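Local atomic coordinates of periplasmic beta-glucosidase (Pseudomonas aeruginosa, PDB entry 6R5T), a protein that probably hydrolyses terminal, non-reducing beta-D-glucosyl residues with release of beta-D-glucose. Residues S620-R625 with A639-S644; G675-M680 with I689-G694. The protein carries 1 engineered substitution. All blocks are in the same frame, centred on the assembly; numbering follows the deposited sequence.

Interaction 1. Residues S620-R625 with A639-S644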
loop_
_atom_site.group_PDB
_atom_site.type_symbol
_atom_site.label_atom_id
_atom_site.label_comp_id
_atom_site.label_asym_id
_atom_site.label_seq_id
_atom_site.Cartn_x
_atom_site.Cartn_y
_atom_site.Cartn_z
ATOM N N SER A 620 -19.270 -9.587 -30.963
ATOM C CA SER A 620 -18.567 -8.648 -31.875
ATOM C C SER A 620 -19.081 -7.243 -31.616
ATOM O O SER A 620 -20.267 -7.064 -31.295
ATOM C CB SER A 620 -18.743 -9.021 -33.318
ATOM O OG SER A 620 -18.314 -10.365 -33.558
ATOM N N LEU A 621 -18.193 -6.256 -31.647
ATOM C CA LEU A 621 -18.570 -4.821 -31.588
ATOM C C LEU A 621 -18.177 -4.189 -32.915
ATOM O O LEU A 621 -17.087 -4.477 -33.435
ATOM C CB LEU A 621 -17.876 -4.074 -30.446
ATOM C CG LEU A 621 -18.358 -4.387 -29.034
ATOM C CD1 LEU A 621 -17.427 -3.861 -27.974
ATOM C CD2 LEU A 621 -19.721 -3.789 -28.826
ATOM N N SER A 622 -19.074 -3.385 -33.467
ATOM C CA SER A 622 -18.785 -2.564 -34.652
ATOM C C SER A 622 -17.870 -1.433 -34.205
ATOM O O SER A 622 -17.657 -1.211 -33.010
ATOM C CB SER A 622 -20.060 -2.056 -35.253
ATOM O OG SER A 622 -20.681 -1.071 -34.430
ATOM N N PRO A 623 -17.323 -0.652 -35.157
ATOM C CA PRO A 623 -16.435 0.444 -34.792
ATOM C C PRO A 623 -17.185 1.476 -33.964
ATOM O O PRO A 623 -18.361 1.760 -34.216
ATOM C CB PRO A 623 -16.033 1.031 -36.154
ATOM C CG PRO A 623 -16.246 -0.097 -37.109
ATOM C CD PRO A 623 -17.487 -0.797 -36.621
ATOM N N LEU A 624 -16.480 2.045 -32.992
ATOM C CA LEU A 624 -17.054 3.106 -32.171
ATOM C C LEU A 624 -17.201 4.381 -33.006
ATOM O O LEU A 624 -16.247 4.738 -33.711
ATOM C CB LEU A 624 -16.095 3.362 -31.011
ATOM C CG LEU A 624 -16.462 4.533 -30.116
ATOM C CD1 LEU A 624 -17.792 4.364 -29.427
ATOM C CD2 LEU A 624 -15.355 4.767 -29.110
ATOM N N ARG A 625 -18.353 5.003 -32.901
ATOM C CA ARG A 625 -18.620 6.284 -33.599
ATOM C C ARG A 625 -19.153 7.305 -32.595
ATOM O O ARG A 625 -20.100 7.014 -31.854
ATOM C CB ARG A 625 -19.567 6.000 -34.770
ATOM C CG ARG A 625 -18.963 5.080 -35.838
ATOM C CD ARG A 625 -17.834 5.726 -36.651
ATOM N NE ARG A 625 -17.221 4.913 -37.721
ATOM C CZ ARG A 625 -15.993 4.356 -37.683
ATOM N NH1 ARG A 625 -15.218 4.480 -36.610
ATOM N NH2 ARG A 625 -15.540 3.654 -38.719
ATOM N N ALA A 639 -22.037 8.268 -28.038
ATOM C CA ALA A 639 -21.061 7.258 -28.476
ATOM C C ALA A 639 -21.876 6.041 -28.865
ATOM O O ALA A 639 -22.637 5.519 -28.000
ATOM C CB ALA A 639 -20.099 6.978 -27.365
ATOM N N ARG A 640 -21.770 5.646 -30.129
ATOM C CA ARG A 640 -22.575 4.527 -30.630
ATOM C C ARG A 640 -21.709 3.362 -31.049
ATOM O O ARG A 640 -20.675 3.527 -31.736
ATOM C CB ARG A 640 -23.431 4.957 -31.820
ATOM C CG ARG A 640 -24.568 5.879 -31.432
ATOM C CD ARG A 640 -25.489 6.169 -32.616
ATOM N NE ARG A 640 -26.432 7.201 -32.195
ATOM C CZ ARG A 640 -27.754 7.137 -32.320
ATOM N NH1 ARG A 640 -28.334 6.117 -32.935
ATOM N NH2 ARG A 640 -28.496 8.133 -31.866
ATOM N N VAL A 641 -22.196 2.177 -30.704
ATOM C CA VAL A 641 -21.569 0.931 -31.148
ATOM C C VAL A 641 -22.680 -0.108 -31.307
ATOM O O VAL A 641 -23.661 -0.042 -30.549
ATOM C CB VAL A 641 -20.488 0.525 -30.142
ATOM C CG1 VAL A 641 -21.086 0.066 -28.809
ATOM C CG2 VAL A 641 -19.535 -0.446 -30.733
ATOM N N THR A 642 -22.510 -1.013 -32.251
ATOM C CA THR A 642 -23.439 -2.152 -32.405
ATOM C C THR A 642 -22.779 -3.382 -31.807
ATOM O O THR A 642 -21.677 -3.761 -32.264
ATOM C CB THR A 642 -23.881 -2.359 -33.855
ATOM O OG1 THR A 642 -24.523 -1.124 -34.188
ATOM C CG2 THR A 642 -24.868 -3.497 -34.015
ATOM N N LEU A 643 -23.501 -4.039 -30.907
ATOM C CA LEU A 643 -23.095 -5.340 -30.337
ATOM C C LEU A 643 -23.810 -6.457 -31.083
ATOM O O LEU A 643 -25.051 -6.359 -31.221
ATOM C CB LEU A 643 -23.462 -5.360 -28.864
ATOM C CG LEU A 643 -23.210 -6.677 -28.143
ATOM C CD1 LEU A 643 -21.727 -6.948 -27.956
ATOM C CD2 LEU A 643 -23.944 -6.711 -26.809
ATOM N N SER A 644 -23.091 -7.505 -31.444
ATOM C CA SER A 644 -23.667 -8.703 -32.111
ATOM C C SER A 644 -23.265 -9.976 -31.372
ATOM O O SER A 644 -22.125 -10.068 -30.878
ATOM C CB SER A 644 -23.213 -8.783 -33.556
ATOM O OG SER A 644 -23.462 -7.563 -34.210
#
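In the fibronectin type III-like beta-sandwich, an antiparallel pair at the margin of a three-stranded sheet illustrates how a strand can absorb one extra residue and still stay paired. Strand 619-626 forms two ladders with 636-645, and the register slips by one between L621 and R625. The first ladder is bonded both ways between S620 and S644, and the second between R625 and R640, whose N reaches R625 O almost linearly (2.8 Å, 177°).

The tight side faces the sandwich core. L621, at its partly exposed margin, has CG anti to its carbonyl carbon (chi1 -72°), which brings CD2 obliquely over the buried V641 and to within 3.8 Å of CD1 of the buried L643. Beyond the slip, L624 turns CG anti to its backbone N and sets CD1 4.1 Å from A639 CB; V718 of strand 712-719 touches both L624 and V641. Packing is closest where V641 CG2 lies 3.0 Å from S622 O.

The opposite face, bearing S620, R625, R640 and S644, is looser and polar. S620 OG bonds to S646 and S644 OG to S686. R640 extends to salt bridges with E688 and E638, while the exposed R625 bends back at chi2, its guanidinium lying over P623 CB and NH1 reaching L624 O.

At the slip, S622 makes both hydrogen bonds to T642. S622 N donates to T642 O at 2.9 Å, in the carbonyl plane. S622 OG, in the crowded position between backbone N and carbonyl carbon (chi1 70°), accepts from T642 N at 2.8 Å.

Interaction 2. Residues G675-M680 with I689-G694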
loop_
_atom_site.group_PDB
_atom_site.type_symbol
_atom_site.label_atom_id
_atom_site.label_comp_id
_atom_site.label_asym_id
_atom_site.label_seq_id
_atom_site.Cartn_x
_atom_site.Cartn_y
_atom_site.Cartn_z
ATOM N N GLY A 675 -19.812 4.449 -18.316
ATOM C CA GLY A 675 -21.110 3.914 -18.695
ATOM C C GLY A 675 -21.004 2.443 -18.972
ATOM O O GLY A 675 -19.874 1.936 -19.149
ATOM N N PHE A 676 -22.131 1.772 -18.970
ATOM C CA PHE A 676 -22.137 0.359 -19.353
ATOM C C PHE A 676 -23.549 -0.050 -19.743
ATOM O O PHE A 676 -24.519 0.655 -19.393
ATOM C CB PHE A 676 -21.610 -0.536 -18.236
ATOM C CG PHE A 676 -22.366 -0.477 -16.944
ATOM C CD1 PHE A 676 -23.453 -1.303 -16.734
ATOM C CD2 PHE A 676 -21.983 0.434 -15.968
ATOM C CE1 PHE A 676 -24.106 -1.263 -15.510
ATOM C CE2 PHE A 676 -22.677 0.513 -14.767
ATOM C CZ PHE A 676 -23.739 -0.345 -14.563
ATOM N N ARG A 677 -23.612 -1.130 -20.496
ATOM C CA ARG A 677 -24.924 -1.679 -20.936
ATOM C C ARG A 677 -24.790 -3.185 -20.890
ATOM O O ARG A 677 -23.965 -3.737 -21.648
ATOM C CB ARG A 677 -25.326 -1.231 -22.342
ATOM C CG ARG A 677 -26.836 -1.108 -22.578
ATOM C CD ARG A 677 -27.419 0.165 -21.926
ATOM N NE ARG A 677 -27.235 1.437 -22.648
ATOM C CZ ARG A 677 -26.658 2.541 -22.175
ATOM N NH1 ARG A 677 -26.138 2.617 -20.950
ATOM N NH2 ARG A 677 -26.602 3.604 -22.959
ATOM N N LYS A 678 -25.609 -3.834 -20.092
ATOM C CA LYS A 678 -25.672 -5.296 -20.161
ATOM C C LYS A 678 -26.759 -5.652 -21.162
ATOM O O LYS A 678 -27.889 -5.157 -21.023
ATOM C CB LYS A 678 -25.991 -5.878 -18.811
ATOM C CG LYS A 678 -25.985 -7.387 -18.839
ATOM C CD LYS A 678 -26.078 -7.923 -17.479
ATOM C CE LYS A 678 -25.704 -9.368 -17.324
ATOM N NZ LYS A 678 -26.363 -9.745 -16.040
ATOM N N VAL A 679 -26.429 -6.543 -22.081
ATOM C CA VAL A 679 -27.308 -6.867 -23.219
ATOM C C VAL A 679 -27.358 -8.364 -23.372
ATOM O O VAL A 679 -26.288 -8.986 -23.558
ATOM C CB VAL A 679 -26.799 -6.175 -24.490
ATOM C CG1 VAL A 679 -27.741 -6.435 -25.630
ATOM C CG2 VAL A 679 -26.566 -4.679 -24.263
ATOM N N MET A 680 -28.581 -8.896 -23.392
ATOM C CA MET A 680 -28.846 -10.315 -23.684
ATOM C C MET A 680 -29.180 -10.472 -25.166
ATOM O O MET A 680 -30.075 -9.770 -25.668
ATOM C CB MET A 680 -30.035 -10.792 -22.847
ATOM C CG MET A 680 -30.586 -12.134 -23.251
ATOM S SD MET A 680 -29.423 -13.490 -23.101
ATOM C CE MET A 680 -29.519 -13.659 -21.320
ATOM N N ILE A 689 -26.111 0.261 -29.324
ATOM C CA ILE A 689 -25.940 0.810 -27.968
ATOM C C ILE A 689 -25.571 2.268 -28.161
ATOM O O ILE A 689 -24.672 2.581 -29.011
ATOM C CB ILE A 689 -24.897 -0.005 -27.204
ATOM C CG1 ILE A 689 -25.390 -1.448 -27.088
ATOM C CG2 ILE A 689 -24.641 0.601 -25.850
ATOM C CD1 ILE A 689 -24.348 -2.420 -26.793
ATOM N N VAL A 690 -26.299 3.124 -27.460
ATOM C CA VAL A 690 -26.050 4.576 -27.475
ATOM C C VAL A 690 -25.708 4.993 -26.058
ATOM O O VAL A 690 -26.539 4.801 -25.159
ATOM C CB VAL A 690 -27.285 5.319 -27.986
ATOM C CG1 VAL A 690 -26.990 6.795 -28.094
ATOM C CG2 VAL A 690 -27.767 4.733 -29.298
ATOM N N PHE A 691 -24.483 5.428 -25.842
ATOM C CA PHE A 691 -24.067 6.036 -24.579
ATOM C C PHE A 691 -24.192 7.532 -24.743
ATOM O O PHE A 691 -23.729 8.062 -25.755
ATOM C CB PHE A 691 -22.630 5.642 -24.259
ATOM C CG PHE A 691 -22.435 4.182 -24.011
ATOM C CD1 PHE A 691 -22.831 3.639 -22.797
ATOM C CD2 PHE A 691 -21.826 3.354 -24.918
ATOM C CE1 PHE A 691 -22.621 2.302 -22.519
ATOM C CE2 PHE A 691 -21.604 2.017 -24.631
ATOM C CZ PHE A 691 -22.005 1.494 -23.431
ATOM N N ARG A 692 -24.633 8.176 -23.679
ATOM C CA ARG A 692 -24.647 9.642 -23.577
ATOM C C ARG A 692 -23.516 10.089 -22.649
ATOM O O ARG A 692 -23.293 9.446 -21.592
ATOM C CB ARG A 692 -25.996 10.105 -23.029
ATOM C CG ARG A 692 -27.126 10.010 -24.038
ATOM C CD ARG A 692 -28.430 10.633 -23.533
ATOM N NE ARG A 692 -28.224 11.832 -22.726
ATOM C CZ ARG A 692 -29.123 12.785 -22.516
ATOM N NH1 ARG A 692 -30.315 12.703 -23.069
ATOM N NH2 ARG A 692 -28.836 13.828 -21.754
ATOM N N LEU A 693 -22.778 11.102 -23.094
ATOM C CA LEU A 693 -21.723 11.744 -22.294
ATOM C C LEU A 693 -21.965 13.252 -22.272
ATOM O O LEU A 693 -22.237 13.835 -23.337
ATOM C CB LEU A 693 -20.366 11.463 -22.939
ATOM C CG LEU A 693 -19.897 10.008 -22.846
ATOM C CD1 LEU A 693 -18.689 9.789 -23.767
ATOM C CD2 LEU A 693 -19.582 9.672 -21.396
ATOM N N GLY A 694 -21.874 13.838 -21.092
ATOM C CA GLY A 694 -21.878 15.300 -20.952
ATOM C C GLY A 694 -20.720 15.764 -20.097
ATOM O O GLY A 694 -19.852 14.935 -19.669
HETATM O O HOH W 1 -28.465 2.205 -25.553
HETATM O O HOH W 2 -26.069 6.427 -21.684
#
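Strands 675-680 and 689-694 form a beta-arch: they follow each other in the chain but belong to the two facing sheets of the fibronectin type III-like sandwich, their axes 8.1 Å apart at closest approach. Side chains, not backbone pairing, must therefore span the gap, and at this margin of the sandwich R677 makes the largest contribution.

I689 comes first, directed into the interior. I689 CD1 meets V679 CG2 tip to tip at 4.1 Å, while CG2 touches R677 CB and also lies over the rim of the F691 ring. V690 turns its side chain away and contributes its backbone: V690 O sits at the edge of the R677 guanidinium, in plane, with NH2 at only 2.5 Å, a short but weak, bent hydrogen bond (121°). A water links V690 N with R677 NE.

F691 then packs its ring against the G675-F676 backbone, where G675 has no side chain to intervene, and F691 CE1 reaches 3.6 Å from F676 N. The same atom lies over one face of the guanidinium, whose plane is 55° from that of the ring. Bends at chi2 and chi3 of R677 make this possible and let NH1 turn back to F676 O. At R692, a second water completes the link, accepting from R692 N at 3.0 Å and from R677 NH2 at 3.1 Å.

The two contacts show complementary ways of joining strands in one sandwich: interaction 1 pairs neighbours within a sheet, interaction 2 crosses between sheets. Their centres are about 11 Å apart, and strands 636-645 and 686-694 run side by side, with probable hydrogen bonds from I689 N to V641 O and from F691 N to A639 O, both 2.8 Å. The buried side chain of L643 also bridges the two, its CB packing 3.7 Å from I689 CD1 and its CD2 equally close to V679 CB. Both contacts lie away from the glycan pocket and from the magnesium site of D661 and V663.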